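Local coordinates for protein CurF (Lyngbya majuscula, PDB 2Q35) that probably catalyses, through its crotonase-type ECH2 domain, a decarboxylation step in the beta-branching of a polyketide chain, at residues Q47-I52 with K191-P196; Y130-V135 with P233-R238; Q119-A124 with V176-V181. The protein carries 1 engineered substitution. All coordinates share one frame; numbering follows the deposited sequence.

Contact 1: residues Q47-I52 with K191-P196; sequences QYKVVI and KIAKSP
Lys49 reaches across to the chain leaving helix 178-192, where its ammonium grips the backbone carbonyls of Ala193 and Ser195. CB carries CG anti to the carbonyl carbon and beside the backbone N (chi1 -63°), and the chain beyond CG runs out extended. CD is the first carbon to touch the other side, 3.4 Å from Ala193 O. Its neighbour CE leans on the second carbonyl, 3.4 Å from Ser195 O. The tip then makes two hydrogen bonds. NZ approaches Ala193 O at 2.9 Å, with a C=O...donor angle of 157° and a modest tilt from the carbonyl plane. The same NZ meets Ser195 O at 2.8 Å from well above that carbonyl's plane, 42° out of it. In this crotonase-family fold, Lys49 immediately precedes strand 50-54 of the six-stranded mixed sheet, while residues 192 to 195 form a type I beta turn leading to Pro196, the N-cap of the long helix 197-230. The lysine thus ties the start of a sheet strand to the link between two helices, and its positive charge, set among carbonyls near a helix C-terminus, is probably stabilised there. One residue on, Val50 supplies the apolar part: its CG2 lies 3.7 Å from CG2 of Ile192, the two side chains crossing at about a right angle, and 4.0 Å from CB of Ala193. Leu200 of helix 197-230 packs on both Lys49 and Ile192. A second subunit packs on the same link, its Tyr156 against Ile192 and Ser195.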
loop_
_atom_site.group_PDB
_atom_site.type_symbol
_atom_site.label_atom_id
_atom_site.label_comp_id
_atom_site.label_asym_id
_atom_site.label_seq_id
_atom_site.Cartn_x
_atom_site.Cartn_y
_atom_site.Cartn_z
ATOM N N GLN A 47 6.946 -12.241 31.889
ATOM C CA GLN A 47 7.059 -10.803 32.139
ATOM C C GLN A 47 7.501 -10.031 30.894
ATOM O O GLN A 47 7.370 -8.792 30.857
ATOM C CB GLN A 47 8.031 -10.541 33.285
ATOM C CG GLN A 47 7.627 -11.247 34.590
ATOM C CD GLN A 47 6.281 -10.782 35.160
ATOM O OE1 GLN A 47 6.046 -9.584 35.347
ATOM N NE2 GLN A 47 5.399 -11.740 35.451
ATOM N N TYR A 48 8.041 -10.738 29.898
ATOM C CA TYR A 48 8.516 -10.066 28.692
ATOM C C TYR A 48 7.375 -9.709 27.760
ATOM O O TYR A 48 6.455 -10.534 27.535
ATOM C CB TYR A 48 9.564 -10.897 27.959
ATOM C CG TYR A 48 10.816 -11.183 28.745
ATOM C CD1 TYR A 48 11.149 -10.445 29.890
ATOM C CD2 TYR A 48 11.717 -12.150 28.302
ATOM C CE1 TYR A 48 12.352 -10.703 30.597
ATOM C CE2 TYR A 48 12.905 -12.391 28.972
ATOM C CZ TYR A 48 13.215 -11.691 30.125
ATOM O OH TYR A 48 14.390 -11.954 30.795
ATOM N N LYS A 49 7.436 -8.490 27.207
ATOM C CA LYS A 49 6.358 -7.954 26.384
ATOM C C LYS A 49 6.779 -7.526 24.977
ATOM O O LYS A 49 5.939 -7.489 24.074
ATOM C CB LYS A 49 5.681 -6.733 27.053
ATOM C CG LYS A 49 4.992 -6.998 28.360
ATOM C CD LYS A 49 4.423 -5.662 28.786
ATOM C CE LYS A 49 3.504 -5.750 29.947
ATOM N NZ LYS A 49 3.085 -4.384 30.308
ATOM N N VAL A 50 8.041 -7.104 24.817
ATOM C CA VAL A 50 8.547 -6.603 23.500
ATOM C C VAL A 50 9.963 -7.101 23.331
ATOM O O VAL A 50 10.755 -7.041 24.276
ATOM C CB VAL A 50 8.528 -5.032 23.406
ATOM C CG1 VAL A 50 8.998 -4.567 22.029
ATOM C CG2 VAL A 50 7.139 -4.460 23.682
ATOM N N VAL A 51 10.284 -7.629 22.150
ATOM C CA VAL A 51 11.655 -8.038 21.835
ATOM C C VAL A 51 12.267 -7.031 20.840
ATOM O O VAL A 51 11.626 -6.696 19.837
ATOM C CB VAL A 51 11.655 -9.405 21.148
ATOM C CG1 VAL A 51 13.059 -9.713 20.608
ATOM C CG2 VAL A 51 11.186 -10.489 22.106
ATOM N N ILE A 52 13.467 -6.526 21.135
ATOM C CA ILE A 52 14.227 -5.759 20.164
ATOM C C ILE A 52 15.328 -6.658 19.636
ATOM O O ILE A 52 16.207 -7.097 20.404
ATOM C CB ILE A 52 14.814 -4.485 20.830
ATOM C CG1 ILE A 52 13.639 -3.617 21.324
ATOM C CG2 ILE A 52 15.676 -3.679 19.815
ATOM C CD1 ILE A 52 14.052 -2.371 22.025
ATOM N N LYS A 191 7.070 2.331 24.538
ATOM C CA LYS A 191 5.687 2.784 24.312
ATOM C C LYS A 191 4.772 1.589 24.184
ATOM O O LYS A 191 3.698 1.551 24.783
ATOM C CB LYS A 191 5.566 3.601 23.038
ATOM C CG LYS A 191 6.170 4.973 23.139
ATOM C CD LYS A 191 6.138 5.648 21.797
ATOM C CE LYS A 191 6.876 6.993 21.882
ATOM N NZ LYS A 191 6.619 7.779 20.646
ATOM N N ILE A 192 5.211 0.634 23.385
ATOM C CA ILE A 192 4.397 -0.580 23.158
ATOM C C ILE A 192 4.172 -1.322 24.480
ATOM O O ILE A 192 3.045 -1.793 24.753
ATOM C CB ILE A 192 5.034 -1.470 22.099
ATOM C CG1 ILE A 192 4.996 -0.763 20.740
ATOM C CG2 ILE A 192 4.278 -2.823 21.990
ATOM C CD1 ILE A 192 5.805 -1.503 19.648
ATOM N N ALA A 193 5.229 -1.424 25.289
ATOM C CA ALA A 193 5.179 -2.211 26.547
ATOM C C ALA A 193 4.259 -1.624 27.615
ATOM O O ALA A 193 4.075 -2.254 28.659
ATOM C CB ALA A 193 6.586 -2.452 27.119
ATOM N N LYS A 194 3.721 -0.408 27.392
ATOM C CA LYS A 194 2.747 0.170 28.342
ATOM C C LYS A 194 1.430 -0.623 28.408
ATOM O O LYS A 194 0.677 -0.496 29.381
ATOM C CB LYS A 194 2.449 1.644 28.045
ATOM C CG LYS A 194 3.622 2.559 28.351
ATOM C CD LYS A 194 3.240 4.027 28.189
ATOM C CE LYS A 194 4.429 4.923 28.433
ATOM N NZ LYS A 194 4.066 6.356 28.221
ATOM N N SER A 195 1.162 -1.425 27.383
ATOM C CA SER A 195 -0.066 -2.230 27.323
ATOM C C SER A 195 0.085 -3.540 28.076
ATOM O O SER A 195 1.195 -4.062 28.200
ATOM C CB SER A 195 -0.383 -2.557 25.872
ATOM O OG SER A 195 -0.753 -1.395 25.156
ATOM N N PRO A 196 -1.039 -4.103 28.544
ATOM C CA PRO A 196 -1.022 -5.419 29.177
ATOM C C PRO A 196 -0.520 -6.470 28.191
ATOM O O PRO A 196 -0.857 -6.423 26.985
ATOM C CB PRO A 196 -2.502 -5.678 29.501
ATOM C CG PRO A 196 -3.157 -4.304 29.541
ATOM C CD PRO A 196 -2.394 -3.511 28.511
#

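Contact 2: residues Y130-V135 with P233-R238; sequences YGFTPV and PEIASR
Tyr130 O lies against aliphatic carbons of Arg238 and Ile235. CB of Arg238 is 3.3 Å from this oxygen of Tyr130, and CD of the same arginine is almost as near. From Ile235 it is CD1 that approaches, 3.6 Å from Tyr130 O. Although buried, this carbonyl oxygen has no hydrogen-bond partner in the model. The same Ile235 methyl also rests 3.5 Å from Gly131 O, which is hydrogen-bonded to Ser199 of the third subunit. Gly131 is the first residue after helix 127-130 to leave helical geometry, with phi 110°; its backbone lies beside helix 235-240, the C-terminal helix of the crotonase-type domain. Apolar contact is made by the other branch of Ile235, whose CG2 sits 3.8 Å from CD2 of Phe132, at the edge of the ring and near its plane; the side chains cross at about a right angle. The Phe132 ring also meets Phe230 edge-to-face. The polar end of Arg238 serves the subunit interface: its chain runs extended from CG to NE past Tyr130 O, and NH2 is hydrogen-bonded to Lys194 O of the third subunit.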
loop_
_atom_site.group_PDB
_atom_site.type_symbol
_atom_site.label_atom_id
_atom_site.label_comp_id
_atom_site.label_asym_id
_atom_site.label_seq_id
_atom_site.Cartn_x
_atom_site.Cartn_y
_atom_site.Cartn_z
ATOM N N TYR A 130 23.133 -12.704 -7.738
ATOM C CA TYR A 130 23.775 -13.986 -8.039
ATOM C C TYR A 130 23.157 -14.676 -9.242
ATOM O O TYR A 130 23.758 -15.583 -9.795
ATOM C CB TYR A 130 23.655 -14.951 -6.867
ATOM C CG TYR A 130 24.248 -14.457 -5.574
ATOM C CD1 TYR A 130 25.604 -14.155 -5.481
ATOM C CD2 TYR A 130 23.452 -14.307 -4.443
ATOM C CE1 TYR A 130 26.154 -13.715 -4.293
ATOM C CE2 TYR A 130 23.992 -13.869 -3.232
ATOM C CZ TYR A 130 25.343 -13.571 -3.172
ATOM O OH TYR A 130 25.881 -13.139 -1.969
ATOM N N GLY A 131 21.937 -14.278 -9.600
ATOM C CA GLY A 131 21.318 -14.738 -10.840
ATOM C C GLY A 131 20.149 -15.676 -10.645
ATOM O O GLY A 131 19.656 -16.233 -11.631
ATOM N N PHE A 132 19.706 -15.853 -9.394
ATOM C CA PHE A 132 18.603 -16.798 -9.115
ATOM C C PHE A 132 17.490 -16.118 -8.322
ATOM O O PHE A 132 17.641 -14.984 -7.847
ATOM C CB PHE A 132 19.096 -18.080 -8.422
ATOM C CG PHE A 132 19.887 -17.837 -7.171
ATOM C CD1 PHE A 132 19.259 -17.450 -6.001
ATOM C CD2 PHE A 132 21.270 -17.991 -7.167
ATOM C CE1 PHE A 132 19.991 -17.214 -4.837
ATOM C CE2 PHE A 132 22.008 -17.752 -6.000
ATOM C CZ PHE A 132 21.373 -17.374 -4.851
ATOM N N THR A 133 16.342 -16.783 -8.245
ATOM C CA THR A 133 15.138 -16.169 -7.656
ATOM C C THR A 133 15.112 -16.331 -6.131
ATOM O O THR A 133 15.844 -17.164 -5.582
ATOM C CB THR A 133 13.866 -16.776 -8.273
ATOM O OG1 THR A 133 13.916 -18.198 -8.107
ATOM C CG2 THR A 133 13.801 -16.477 -9.780
ATOM N N PRO A 134 14.320 -15.498 -5.429
ATOM C CA PRO A 134 14.332 -15.483 -3.947
ATOM C C PRO A 134 13.819 -16.746 -3.254
ATOM O O PRO A 134 13.206 -17.619 -3.883
ATOM C CB PRO A 134 13.404 -14.302 -3.590
ATOM C CG PRO A 134 13.383 -13.457 -4.828
ATOM C CD PRO A 134 13.476 -14.416 -5.990
ATOM N N VAL A 135 14.123 -16.834 -1.962
ATOM C CA VAL A 135 13.524 -17.786 -1.031
ATOM C C VAL A 135 13.058 -17.035 0.209
ATOM O O VAL A 135 13.435 -15.875 0.442
ATOM C CB VAL A 135 14.517 -18.918 -0.610
ATOM C CG1 VAL A 135 14.845 -19.769 -1.796
ATOM C CG2 VAL A 135 15.800 -18.319 -0.032
ATOM N N PRO A 233 23.621 -23.779 -15.239
ATOM C CA PRO A 233 25.068 -23.863 -15.459
ATOM C C PRO A 233 25.889 -22.666 -14.969
ATOM O O PRO A 233 26.919 -22.864 -14.316
ATOM C CB PRO A 233 25.176 -24.017 -16.982
ATOM C CG PRO A 233 23.927 -24.773 -17.355
ATOM C CD PRO A 233 22.856 -24.265 -16.413
ATOM N N GLU A 234 25.410 -21.452 -15.245
ATOM C CA GLU A 234 26.204 -20.222 -15.057
ATOM C C GLU A 234 26.210 -19.684 -13.630
ATOM O O GLU A 234 26.960 -18.746 -13.307
ATOM C CB GLU A 234 25.663 -19.131 -15.986
ATOM C CG GLU A 234 24.293 -18.605 -15.526
ATOM C CD GLU A 234 23.413 -18.095 -16.648
ATOM O OE1 GLU A 234 23.813 -17.133 -17.347
ATOM O OE2 GLU A 234 22.303 -18.651 -16.808
ATOM N N ILE A 235 25.371 -20.247 -12.769
ATOM C CA ILE A 235 25.206 -19.703 -11.421
ATOM C C ILE A 235 26.468 -19.828 -10.553
ATOM O O ILE A 235 26.823 -18.881 -9.854
ATOM C CB ILE A 235 23.957 -20.306 -10.700
ATOM C CG1 ILE A 235 22.675 -19.934 -11.458
ATOM C CG2 ILE A 235 23.892 -19.864 -9.221
ATOM C CD1 ILE A 235 22.441 -18.401 -11.627
ATOM N N ALA A 236 27.135 -20.981 -10.591
ATOM C CA ALA A 236 28.359 -21.170 -9.790
ATOM C C ALA A 236 29.394 -20.078 -10.074
ATOM O O ALA A 236 29.983 -19.530 -9.139
ATOM C CB ALA A 236 28.959 -22.530 -10.017
ATOM N N SER A 237 29.582 -19.756 -11.355
ATOM C CA SER A 237 30.523 -18.706 -11.760
ATOM C C SER A 237 30.090 -17.311 -11.296
ATOM O O SER A 237 30.924 -16.482 -10.889
ATOM C CB SER A 237 30.733 -18.731 -13.285
ATOM O OG SER A 237 31.551 -17.647 -13.713
ATOM N N ARG A 238 28.786 -17.047 -11.354
ATOM C CA ARG A 238 28.256 -15.774 -10.876
ATOM C C ARG A 238 28.527 -15.619 -9.379
ATOM O O ARG A 238 28.941 -14.540 -8.930
ATOM C CB ARG A 238 26.751 -15.648 -11.199
ATOM C CG ARG A 238 26.464 -15.451 -12.680
ATOM C CD ARG A 238 24.982 -15.376 -12.930
ATOM N NE ARG A 238 24.634 -14.687 -14.169
ATOM C CZ ARG A 238 24.121 -13.447 -14.239
ATOM N NH1 ARG A 238 23.867 -12.748 -13.138
ATOM N NH2 ARG A 238 23.828 -12.941 -15.417
#

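Contact 3: residues Q119-A124 with V176-V181; sequences QESVYA and VSRQDV
Gln119 and Glu120 fasten the turn between strands 114-118 and 122-124 of the crotonase-type fold to the start of helix 178-192, at the edge of the larger sheet where strands 114-118 and 175-176 run parallel. The tight part is a backbone bond and a side chain gripping a helix start. Gln119 N donates to Val176 O at 2.8 Å, coming from above the carbonyl plane. The Gln119 side chain, extended beyond CG, lies against the same peptide group, Val176-Ser177, with CD 3.5 Å from Ser177 N. Beside it the Glu120 chain is bent at chi2 (83°), which places CD beside the helix start. Its OE1 accepts Arg178 N at 2.8 Å on the syn side, 24° out of the carboxylate plane, and also touches CB of Arg178 at 3.4 Å. A carboxylate on the N-H of the first helical turn would be expected to interact well with the helix dipole. The other half is looser. The Arg178 chain is bent at chi2 and chi3, and its NH1 lies 5.0 Å from Glu120 OE1, so the opposite charges lie near each other without touching. Ser121 OG, whose stronger partner is Ser118, stands 3.6 Å from both NE and NH2 of Arg178. A water bridges the two, hydrogen-bonded to Ser121 OG and lying in the guanidinium plane, where its oxygen accepts Arg178 NH2 at 2.6 Å.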
loop_
_atom_site.group_PDB
_atom_site.type_symbol
_atom_site.label_atom_id
_atom_site.label_comp_id
_atom_site.label_asym_id
_atom_site.label_seq_id
_atom_site.Cartn_x
_atom_site.Cartn_y
_atom_site.Cartn_z
ATOM N N GLN A 119 20.550 4.959 8.176
ATOM C CA GLN A 119 20.754 5.791 7.008
ATOM C C GLN A 119 21.989 5.403 6.215
ATOM O O GLN A 119 21.979 5.466 4.994
ATOM C CB GLN A 119 20.918 7.253 7.430
ATOM C CG GLN A 119 19.668 7.942 7.900
ATOM C CD GLN A 119 19.957 9.322 8.547
ATOM O OE1 GLN A 119 19.033 10.021 8.988
ATOM N NE2 GLN A 119 21.231 9.697 8.618
ATOM N N GLU A 120 23.043 5.006 6.922
ATOM C CA GLU A 120 24.368 4.802 6.323
ATOM C C GLU A 120 24.601 3.383 5.814
ATOM O O GLU A 120 25.512 3.144 5.015
ATOM C CB GLU A 120 25.467 5.143 7.341
ATOM C CG GLU A 120 25.518 6.608 7.789
ATOM C CD GLU A 120 24.539 6.939 8.915
ATOM O OE1 GLU A 120 23.811 6.029 9.385
ATOM O OE2 GLU A 120 24.500 8.129 9.323
ATOM N N SER A 121 23.782 2.447 6.281
ATOM C CA SER A 121 23.999 1.030 5.983
ATOM C C SER A 121 23.344 0.648 4.679
ATOM O O SER A 121 22.534 1.406 4.133
ATOM C CB SER A 121 23.487 0.184 7.140
ATOM O OG SER A 121 24.178 0.546 8.327
ATOM N N VAL A 122 23.680 -0.547 4.198
ATOM C CA VAL A 122 23.248 -1.032 2.917
ATOM C C VAL A 122 22.280 -2.203 3.123
ATOM O O VAL A 122 22.473 -2.993 4.038
ATOM C CB VAL A 122 24.525 -1.377 2.063
ATOM C CG1 VAL A 122 24.389 -2.591 1.240
ATOM C CG2 VAL A 122 24.927 -0.126 1.252
ATOM N N TYR A 123 21.255 -2.258 2.277
ATOM C CA TYR A 123 20.188 -3.294 2.348
ATOM C C TYR A 123 19.950 -3.874 0.957
ATOM O O TYR A 123 19.880 -3.148 -0.027
ATOM C CB TYR A 123 18.896 -2.669 2.925
ATOM C CG TYR A 123 19.164 -2.072 4.287
ATOM C CD1 TYR A 123 19.185 -2.866 5.425
ATOM C CD2 TYR A 123 19.532 -0.723 4.411
ATOM C CE1 TYR A 123 19.492 -2.342 6.677
ATOM C CE2 TYR A 123 19.845 -0.195 5.644
ATOM C CZ TYR A 123 19.839 -0.996 6.764
ATOM O OH TYR A 123 20.166 -0.503 8.002
ATOM N N ALA A 124 19.784 -5.200 0.857
ATOM C CA ALA A 124 19.617 -5.794 -0.471
ATOM C C ALA A 124 18.849 -7.111 -0.356
ATOM O O ALA A 124 19.060 -7.844 0.602
ATOM C CB ALA A 124 20.954 -6.082 -1.118
ATOM N N VAL A 176 16.978 6.173 10.328
ATOM C CA VAL A 176 17.696 7.152 11.166
ATOM C C VAL A 176 19.190 6.878 11.176
ATOM O O VAL A 176 19.650 5.853 10.680
ATOM C CB VAL A 176 17.132 7.235 12.623
ATOM C CG1 VAL A 176 15.620 7.544 12.616
ATOM C CG2 VAL A 176 17.377 5.932 13.429
ATOM N N SER A 177 19.979 7.826 11.690
ATOM C CA SER A 177 21.414 7.626 11.677
ATOM C C SER A 177 21.761 6.385 12.467
ATOM O O SER A 177 21.096 6.067 13.469
ATOM C CB SER A 177 22.127 8.821 12.298
ATOM O OG SER A 177 21.646 10.031 11.746
ATOM N N ARG A 178 22.810 5.699 12.025
ATOM C CA ARG A 178 23.238 4.443 12.633
ATOM C C ARG A 178 23.306 4.512 14.159
ATOM O O ARG A 178 22.800 3.613 14.826
ATOM C CB ARG A 178 24.577 4.001 12.022
ATOM C CG ARG A 178 25.467 3.183 12.957
ATOM C CD ARG A 178 25.622 1.715 12.546
ATOM N NE ARG A 178 26.121 1.491 11.178
ATOM C CZ ARG A 178 27.027 2.243 10.546
ATOM N NH1 ARG A 178 27.571 3.297 11.139
ATOM N NH2 ARG A 178 27.395 1.938 9.310
ATOM N N GLN A 179 23.920 5.572 14.716
ATOM C CA GLN A 179 24.067 5.702 16.175
ATOM C C GLN A 179 22.743 5.914 16.928
ATOM O O GLN A 179 22.711 5.879 18.166
ATOM C CB GLN A 179 25.030 6.852 16.526
ATOM C CG GLN A 179 24.422 8.253 16.348
ATOM C CD GLN A 179 25.452 9.356 16.103
ATOM O OE1 GLN A 179 26.495 9.424 16.769
ATOM N NE2 GLN A 179 25.162 10.232 15.130
ATOM N N ASP A 180 21.645 6.120 16.184
ATOM C CA ASP A 180 20.330 6.350 16.770
ATOM C C ASP A 180 19.355 5.201 16.573
ATOM O O ASP A 180 18.254 5.224 17.154
ATOM C CB ASP A 180 19.680 7.577 16.142
ATOM C CG ASP A 180 20.435 8.880 16.462
ATOM O OD1 ASP A 180 21.118 8.933 17.498
ATOM O OD2 ASP A 180 20.348 9.828 15.660
ATOM N N VAL A 181 19.724 4.245 15.720
ATOM C CA VAL A 181 18.802 3.129 15.400
ATOM C C VAL A 181 18.309 2.343 16.618
ATOM O O VAL A 181 17.094 2.180 16.813
ATOM C CB VAL A 181 19.420 2.201 14.343
ATOM C CG1 VAL A 181 18.563 0.886 14.199
ATOM C CG2 VAL A 181 19.554 2.911 12.994
HETATM O O HOH W 1 26.703 -0.426 8.634
#

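Contacts 1 and 2 are buried and lie on opposite sides of the chain's centre, about 41 Å apart between centres; contact 3 is at the surface. Contacts 1 and 3 hold the two ends of helix 178-192 with opposite charges: an ammonium meets carbonyls near its C-terminal end, a carboxylate meets an N-H at its start. Contact 2 differs in being formed by van der Waals touches, with the Arg238 guanidinium and Gly131 O bonded to another subunit. Although far apart within one subunit, contacts 1 and 2 come together in the trimer, where the 233-238 segment of one copy meets the 191-196 segment of another. No other chain touches contact 3, where water joins in instead.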